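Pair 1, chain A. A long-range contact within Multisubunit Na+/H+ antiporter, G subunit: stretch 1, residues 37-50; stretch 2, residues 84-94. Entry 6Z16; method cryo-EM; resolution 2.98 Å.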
# COMPACT_ATOMS: atom_id res chain seq x y z
N VAL A 37 -3.80 13.33 48.55
CA VAL A 37 -4.13 13.55 47.15
C VAL A 37 -3.35 12.60 46.24
O VAL A 37 -3.86 12.13 45.22
CB VAL A 37 -3.92 15.04 46.78
CG1 VAL A 37 -2.48 15.48 47.03
CG2 VAL A 37 -4.32 15.33 45.34
N TYR A 38 -2.14 12.22 46.65
CA TYR A 38 -1.27 11.44 45.78
C TYR A 38 -1.65 9.96 45.79
O TYR A 38 -1.59 9.30 44.75
CB TYR A 38 0.17 11.61 46.23
CG TYR A 38 0.58 13.05 46.36
CD1 TYR A 38 0.84 13.82 45.24
CD2 TYR A 38 0.70 13.64 47.61
CE1 TYR A 38 1.21 15.15 45.37
CE2 TYR A 38 1.08 14.96 47.74
CZ TYR A 38 1.33 15.70 46.62
OH TYR A 38 1.70 17.02 46.76
N THR A 39 -2.05 9.44 46.95
CA THR A 39 -2.54 8.07 47.03
C THR A 39 -3.83 7.91 46.24
O THR A 39 -4.05 6.88 45.57
CB THR A 39 -2.75 7.70 48.49
OG1 THR A 39 -3.74 8.57 49.05
CG2 THR A 39 -1.47 7.88 49.26
N ARG A 40 -4.70 8.92 46.30
CA ARG A 40 -5.90 8.92 45.47
C ARG A 40 -5.55 9.02 44.00
O ARG A 40 -6.26 8.45 43.17
CB ARG A 40 -6.81 10.07 45.89
CG ARG A 40 -7.41 9.89 47.26
CD ARG A 40 -8.04 11.17 47.75
NE ARG A 40 -8.40 11.07 49.16
CZ ARG A 40 -8.68 12.11 49.94
NH1 ARG A 40 -8.62 13.33 49.45
NH2 ARG A 40 -9.00 11.92 51.21
N SER A 41 -4.46 9.72 43.66
CA SER A 41 -4.01 9.78 42.27
C SER A 41 -3.61 8.40 41.76
O SER A 41 -4.03 7.99 40.67
CB SER A 41 -2.85 10.76 42.13
OG SER A 41 -3.23 12.07 42.51
N HIS A 42 -2.81 7.67 42.56
CA HIS A 42 -2.49 6.25 42.33
C HIS A 42 -3.73 5.43 42.02
O HIS A 42 -3.87 4.86 40.92
CB HIS A 42 -1.81 5.64 43.55
CG HIS A 42 -0.38 6.03 43.76
ND1 HIS A 42 0.64 5.51 43.01
CD2 HIS A 42 0.20 6.83 44.68
CE1 HIS A 42 1.79 6.00 43.43
NE2 HIS A 42 1.55 6.81 44.44
N ALA A 43 -4.65 5.41 42.99
CA ALA A 43 -5.82 4.53 42.93
C ALA A 43 -6.71 4.87 41.75
O ALA A 43 -7.01 4.00 40.92
CB ALA A 43 -6.62 4.61 44.23
N ILE A 44 -7.07 6.15 41.63
CA ILE A 44 -8.00 6.60 40.59
C ILE A 44 -7.41 6.37 39.21
O ILE A 44 -8.02 5.67 38.40
CB ILE A 44 -8.38 8.07 40.80
CG1 ILE A 44 -9.28 8.22 42.03
CG2 ILE A 44 -9.08 8.61 39.59
CD1 ILE A 44 -9.47 9.63 42.47
N SER A 45 -6.19 6.89 38.97
CA SER A 45 -5.46 6.75 37.71
C SER A 45 -5.41 5.32 37.20
O SER A 45 -6.08 4.99 36.21
CB SER A 45 -4.04 7.26 37.90
OG SER A 45 -3.24 7.02 36.76
N LYS A 46 -4.74 4.44 37.95
CA LYS A 46 -4.49 3.10 37.43
C LYS A 46 -5.77 2.27 37.40
O LYS A 46 -6.06 1.61 36.38
CB LYS A 46 -3.39 2.43 38.25
CG LYS A 46 -2.07 3.16 38.11
CD LYS A 46 -0.91 2.42 38.73
CE LYS A 46 -0.85 2.51 40.23
NZ LYS A 46 -0.41 3.86 40.66
N SER A 47 -6.59 2.33 38.46
CA SER A 47 -7.72 1.42 38.52
C SER A 47 -8.84 1.83 37.57
O SER A 47 -9.40 0.96 36.90
CB SER A 47 -8.23 1.31 39.95
OG SER A 47 -9.33 0.42 39.99
N THR A 48 -9.19 3.12 37.48
CA THR A 48 -10.26 3.44 36.55
C THR A 48 -9.78 3.42 35.10
O THR A 48 -10.61 3.16 34.22
CB THR A 48 -10.95 4.77 36.88
OG1 THR A 48 -12.30 4.72 36.39
CG2 THR A 48 -10.30 5.96 36.18
N THR A 49 -8.47 3.56 34.85
CA THR A 49 -7.96 3.38 33.49
C THR A 49 -8.14 1.94 33.02
O THR A 49 -8.71 1.69 31.94
CB THR A 49 -6.48 3.79 33.45
OG1 THR A 49 -6.36 5.17 33.83
CG2 THR A 49 -5.92 3.62 32.07
N LEU A 50 -7.70 0.97 33.84
CA LEU A 50 -7.88 -0.42 33.42
C LEU A 50 -9.35 -0.84 33.44
O LEU A 50 -9.77 -1.63 32.58
CB LEU A 50 -7.03 -1.36 34.28
CG LEU A 50 -7.10 -2.85 33.93
CD1 LEU A 50 -6.70 -3.09 32.49
CD2 LEU A 50 -6.24 -3.68 34.85
N THR A 84 -3.89 8.87 27.81
CA THR A 84 -4.18 10.18 28.37
C THR A 84 -4.57 10.22 29.85
O THR A 84 -4.42 11.28 30.46
CB THR A 84 -5.29 10.86 27.56
OG1 THR A 84 -6.42 9.99 27.48
CG2 THR A 84 -4.79 11.20 26.18
N SER A 85 -5.07 9.14 30.44
CA SER A 85 -5.42 9.30 31.85
C SER A 85 -4.25 9.32 32.85
O SER A 85 -4.32 10.10 33.82
CB SER A 85 -6.48 8.27 32.26
OG SER A 85 -6.06 6.93 32.12
N PRO A 86 -3.15 8.54 32.70
CA PRO A 86 -2.05 8.72 33.65
C PRO A 86 -1.29 10.03 33.50
O PRO A 86 -0.76 10.53 34.49
CB PRO A 86 -1.14 7.52 33.37
CG PRO A 86 -1.99 6.54 32.77
CD PRO A 86 -2.92 7.32 31.92
N VAL A 87 -1.23 10.61 32.30
CA VAL A 87 -0.59 11.92 32.18
C VAL A 87 -1.50 13.00 32.78
O VAL A 87 -1.01 14.01 33.31
CB VAL A 87 -0.19 12.21 30.72
CG1 VAL A 87 -1.39 12.32 29.81
CG2 VAL A 87 0.66 13.46 30.62
N ALA A 88 -2.81 12.76 32.79
CA ALA A 88 -3.73 13.64 33.51
C ALA A 88 -3.46 13.59 35.01
O ALA A 88 -3.37 14.63 35.67
CB ALA A 88 -5.17 13.26 33.20
N ALA A 89 -3.30 12.37 35.55
CA ALA A 89 -2.98 12.22 36.97
C ALA A 89 -1.63 12.83 37.31
O ALA A 89 -1.46 13.44 38.37
CB ALA A 89 -3.01 10.75 37.36
N HIS A 90 -0.65 12.70 36.40
CA HIS A 90 0.65 13.35 36.56
C HIS A 90 0.53 14.86 36.64
O HIS A 90 1.18 15.50 37.47
CB HIS A 90 1.57 12.96 35.40
CG HIS A 90 2.87 13.69 35.39
ND1 HIS A 90 3.05 14.89 34.74
CD2 HIS A 90 4.06 13.41 35.97
CE1 HIS A 90 4.29 15.31 34.91
NE2 HIS A 90 4.92 14.42 35.66
N LEU A 91 -0.29 15.45 35.77
CA LEU A 91 -0.42 16.91 35.76
C LEU A 91 -1.13 17.43 37.00
O LEU A 91 -0.71 18.44 37.57
CB LEU A 91 -1.14 17.35 34.49
CG LEU A 91 -0.25 17.23 33.26
CD1 LEU A 91 -1.06 17.41 32.01
CD2 LEU A 91 0.86 18.27 33.32
N ILE A 92 -2.18 16.73 37.45
CA ILE A 92 -2.86 17.18 38.67
C ILE A 92 -1.97 16.98 39.89
O ILE A 92 -1.98 17.80 40.81
CB ILE A 92 -4.21 16.48 38.87
CG1 ILE A 92 -5.06 16.50 37.60
CG2 ILE A 92 -5.01 17.20 39.92
CD1 ILE A 92 -5.38 17.86 37.08
N SER A 93 -1.14 15.93 39.90
CA SER A 93 -0.26 15.71 41.04
C SER A 93 0.88 16.72 41.08
O SER A 93 1.26 17.17 42.16
CB SER A 93 0.28 14.29 41.01
OG SER A 93 -0.78 13.36 41.17
N ARG A 94 1.41 17.12 39.92
CA ARG A 94 2.42 18.17 39.92
C ARG A 94 1.80 19.51 40.30
O ARG A 94 2.44 20.32 41.00
CB ARG A 94 3.12 18.28 38.57
CG ARG A 94 4.34 19.18 38.64
CD ARG A 94 5.12 19.36 37.35
NE ARG A 94 4.41 20.14 36.35
CZ ARG A 94 4.09 19.68 35.14
NH1 ARG A 94 4.45 18.46 34.78
NH2 ARG A 94 3.44 20.46 34.29

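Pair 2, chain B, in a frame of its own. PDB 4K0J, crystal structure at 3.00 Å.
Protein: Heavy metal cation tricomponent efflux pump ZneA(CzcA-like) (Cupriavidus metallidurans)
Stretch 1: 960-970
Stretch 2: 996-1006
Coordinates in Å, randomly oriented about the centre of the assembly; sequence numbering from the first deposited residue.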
# COMPACT_ATOMS: atom_id res chain seq x y z
N PRO B 960 -23.76 -36.47 35.78
CA PRO B 960 -23.28 -35.33 34.99
C PRO B 960 -22.00 -35.67 34.22
O PRO B 960 -21.91 -35.41 33.01
CB PRO B 960 -22.96 -34.27 36.05
CG PRO B 960 -23.80 -34.63 37.20
CD PRO B 960 -23.88 -36.12 37.21
N VAL B 961 -21.04 -36.26 34.91
CA VAL B 961 -19.76 -36.62 34.31
C VAL B 961 -19.95 -37.60 33.16
O VAL B 961 -19.40 -37.39 32.08
CB VAL B 961 -18.79 -37.20 35.35
CG1 VAL B 961 -17.53 -37.71 34.67
CG2 VAL B 961 -18.44 -36.15 36.40
N LEU B 962 -20.72 -38.66 33.39
CA LEU B 962 -20.97 -39.64 32.34
C LEU B 962 -21.66 -39.01 31.13
O LEU B 962 -21.35 -39.32 29.98
CB LEU B 962 -21.81 -40.80 32.86
CG LEU B 962 -21.12 -41.78 33.81
CD1 LEU B 962 -21.96 -43.03 33.98
CD2 LEU B 962 -19.73 -42.12 33.30
N MET B 963 -22.60 -38.10 31.40
CA MET B 963 -23.38 -37.46 30.36
C MET B 963 -22.48 -36.60 29.48
O MET B 963 -22.48 -36.74 28.25
CB MET B 963 -24.49 -36.61 30.97
CG MET B 963 -25.72 -36.46 30.11
SD MET B 963 -27.15 -35.85 31.03
CE MET B 963 -26.52 -34.30 31.65
N THR B 964 -21.70 -35.73 30.12
CA THR B 964 -20.74 -34.88 29.42
C THR B 964 -19.75 -35.73 28.62
O THR B 964 -19.52 -35.49 27.43
CB THR B 964 -19.94 -34.01 30.40
OG1 THR B 964 -19.30 -34.84 31.37
CG2 THR B 964 -20.85 -33.02 31.11
N ALA B 965 -19.19 -36.73 29.28
CA ALA B 965 -18.19 -37.61 28.68
C ALA B 965 -18.77 -38.46 27.56
O ALA B 965 -18.03 -39.08 26.80
CB ALA B 965 -17.57 -38.50 29.74
N THR B 966 -20.09 -38.51 27.47
CA THR B 966 -20.74 -39.23 26.38
C THR B 966 -21.02 -38.33 25.19
O THR B 966 -20.63 -38.65 24.06
CB THR B 966 -22.04 -39.90 26.83
OG1 THR B 966 -21.76 -40.83 27.88
CG2 THR B 966 -22.68 -40.63 25.67
N VAL B 967 -21.69 -37.21 25.42
CA VAL B 967 -21.99 -36.29 24.33
C VAL B 967 -20.71 -35.78 23.67
O VAL B 967 -20.64 -35.65 22.45
CB VAL B 967 -22.86 -35.10 24.78
CG1 VAL B 967 -24.29 -35.54 24.99
CG2 VAL B 967 -22.30 -34.47 26.04
N ALA B 968 -19.70 -35.50 24.49
CA ALA B 968 -18.43 -35.01 23.95
C ALA B 968 -17.69 -36.11 23.19
O ALA B 968 -16.77 -35.84 22.44
CB ALA B 968 -17.57 -34.44 25.06
N ALA B 969 -18.10 -37.36 23.39
CA ALA B 969 -17.42 -38.49 22.78
C ALA B 969 -18.25 -39.17 21.70
O ALA B 969 -17.83 -40.18 21.14
CB ALA B 969 -17.00 -39.50 23.83
N LEU B 970 -19.43 -38.63 21.42
CA LEU B 970 -20.26 -39.16 20.35
C LEU B 970 -20.44 -38.16 19.22
O LEU B 970 -20.91 -38.50 18.14
CB LEU B 970 -21.63 -39.62 20.87
CG LEU B 970 -21.64 -40.90 21.71
CD1 LEU B 970 -23.03 -41.51 21.71
CD2 LEU B 970 -20.62 -41.90 21.19
N GLY B 996 -9.70 -41.09 23.75
CA GLY B 996 -9.11 -40.53 24.95
C GLY B 996 -10.10 -40.00 25.97
O GLY B 996 -9.70 -39.40 26.97
N LEU B 997 -11.39 -40.22 25.73
CA LEU B 997 -12.41 -39.77 26.67
C LEU B 997 -13.13 -40.97 27.25
O LEU B 997 -13.71 -40.89 28.33
CB LEU B 997 -13.40 -38.84 25.97
CG LEU B 997 -14.16 -37.86 26.86
CD1 LEU B 997 -13.19 -36.95 27.60
CD2 LEU B 997 -15.13 -37.04 26.03
N ILE B 998 -13.10 -42.09 26.53
CA ILE B 998 -13.74 -43.31 26.98
C ILE B 998 -12.81 -44.10 27.90
O ILE B 998 -13.18 -45.13 28.45
CB ILE B 998 -14.20 -44.18 25.78
CG1 ILE B 998 -15.37 -45.09 26.19
CG2 ILE B 998 -13.03 -44.98 25.21
CD1 ILE B 998 -15.93 -45.91 25.04
N THR B 999 -11.58 -43.60 28.06
CA THR B 999 -10.62 -44.20 28.98
C THR B 999 -10.12 -43.16 29.96
O THR B 999 -9.15 -43.38 30.68
CB THR B 999 -9.40 -44.80 28.25
OG1 THR B 999 -8.44 -43.77 28.02
CG2 THR B 999 -9.81 -45.45 26.93
N ALA B 1000 -10.77 -42.00 29.97
CA ALA B 1000 -10.40 -40.92 30.87
C ALA B 1000 -11.42 -40.78 31.98
O ALA B 1000 -11.08 -40.45 33.11
CB ALA B 1000 -10.28 -39.62 30.10
N THR B 1001 -12.68 -41.04 31.64
CA THR B 1001 -13.77 -40.96 32.61
C THR B 1001 -13.64 -42.09 33.63
O THR B 1001 -13.93 -41.90 34.81
CB THR B 1001 -15.13 -41.06 31.90
OG1 THR B 1001 -15.16 -40.17 30.78
CG2 THR B 1001 -16.25 -40.68 32.86
N ALA B 1002 -13.19 -43.25 33.16
CA ALA B 1002 -13.02 -44.42 34.02
C ALA B 1002 -11.91 -44.22 35.05
O ALA B 1002 -11.79 -44.97 36.01
CB ALA B 1002 -12.75 -45.66 33.18
N LEU B 1003 -11.10 -43.19 34.83
CA LEU B 1003 -10.03 -42.86 35.76
C LEU B 1003 -10.34 -41.54 36.46
O LEU B 1003 -9.64 -41.13 37.38
CB LEU B 1003 -8.68 -42.81 35.04
CG LEU B 1003 -8.31 -44.09 34.28
CD1 LEU B 1003 -6.96 -43.96 33.60
CD2 LEU B 1003 -8.34 -45.30 35.20
N THR B 1004 -11.40 -40.88 36.01
CA THR B 1004 -11.86 -39.64 36.62
C THR B 1004 -12.81 -39.97 37.76
O THR B 1004 -12.96 -39.20 38.71
CB THR B 1004 -12.62 -38.75 35.62
OG1 THR B 1004 -11.89 -38.69 34.38
CG2 THR B 1004 -12.79 -37.34 36.16
N LEU B 1005 -13.45 -41.13 37.67
CA LEU B 1005 -14.46 -41.53 38.64
C LEU B 1005 -13.94 -42.60 39.60
O LEU B 1005 -14.67 -43.05 40.48
CB LEU B 1005 -15.71 -42.04 37.92
CG LEU B 1005 -16.28 -41.09 36.88
CD1 LEU B 1005 -17.52 -41.68 36.22
CD2 LEU B 1005 -16.60 -39.74 37.50
N VAL B 1006 -12.69 -43.01 39.43
CA VAL B 1006 -12.11 -44.05 40.27
C VAL B 1006 -10.82 -43.60 40.96
O VAL B 1006 -10.79 -43.40 42.18
CB VAL B 1006 -11.83 -45.34 39.48
CG1 VAL B 1006 -11.22 -46.40 40.39
CG2 VAL B 1006 -13.11 -45.86 38.85

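What backbone arrangement do the two pairs share? In pair 1, two helices run antiparallel, their directions 169° apart and their axes 9.1 Å apart at closest approach. The central residues of pair 2 superpose on those of pair 1 with an RMSD of 0.7 Å, although its second stretch holds only two short, weakly bonded helical pieces, with loop or turn elsewhere. The buried areas are also similar, 343 Å² in pair 1 and 335 Å² in pair 2. The side chains in between differ: pair 1 relies largely on small and hydroxyl-bearing residues, pair 2 on leucines, a valine, alanines and one threonine.

How is the end near S85(A) and its match L997(B) filled? In pair 1, S85(A) and T49(A) both point toward the opposite helix, and their hydroxyls meet with S85(A) OG 2.5 Å from T49(A) OG1, a very short distance. T49(A) OG1 also donates to its own helix, 2.4 Å from S45(A) O. The matched residues of pair 2 are L997(B) and A969(B), and there the contact is apolar: L997(B) CD2 lies 3.8 Å from A969(B) CB. The long leucine reaches across to the small alanine, and the same methyl comes within 3.7 Å of A968(B) CB. L997(B) has more of its surface covered by the other stretch, 71 Å², than any other residue of pair 2.

What occupies the middle, where S45(A) matches A965(B) and A89(A) matches T1001(B)? The hydroxyl residue changes sides. In pair 1, S45(A) CB rests 3.7 Å from A89(A) CB, and S45(A) OG lies 3.7 Å from P86(A) CA. In pair 2 the alanine is on the first stretch, with A965(B) CB 3.1 Å from T1001(B) OG1, a close approach. That hydroxyl is bonded within its own stretch, T1001(B) OG1 donating to L997(B) O at 2.9 Å. In both pairs an alanine meets a hydroxyl-bearing residue here.

How does the packing continue at S93(A) and L1005(B)? In pair 1, S41(A) OG and S93(A) OG approach to 3.1 Å, while each hydroxyl donates to its own helix, S41(A) OG to V37(A) O at 2.8 Å and S93(A) OG to A89(A) O at 2.9 Å. In pair 2 the matched residues are V961(B) and L1005(B), whose methyls touch, V961(B) CG1 to L1005(B) CD2 at 3.6 Å. L962(B) adds a further apolar contact, its CD2 3.7 Å from L1005(B) CD1, whereas its match H42(A) points away and makes no contact.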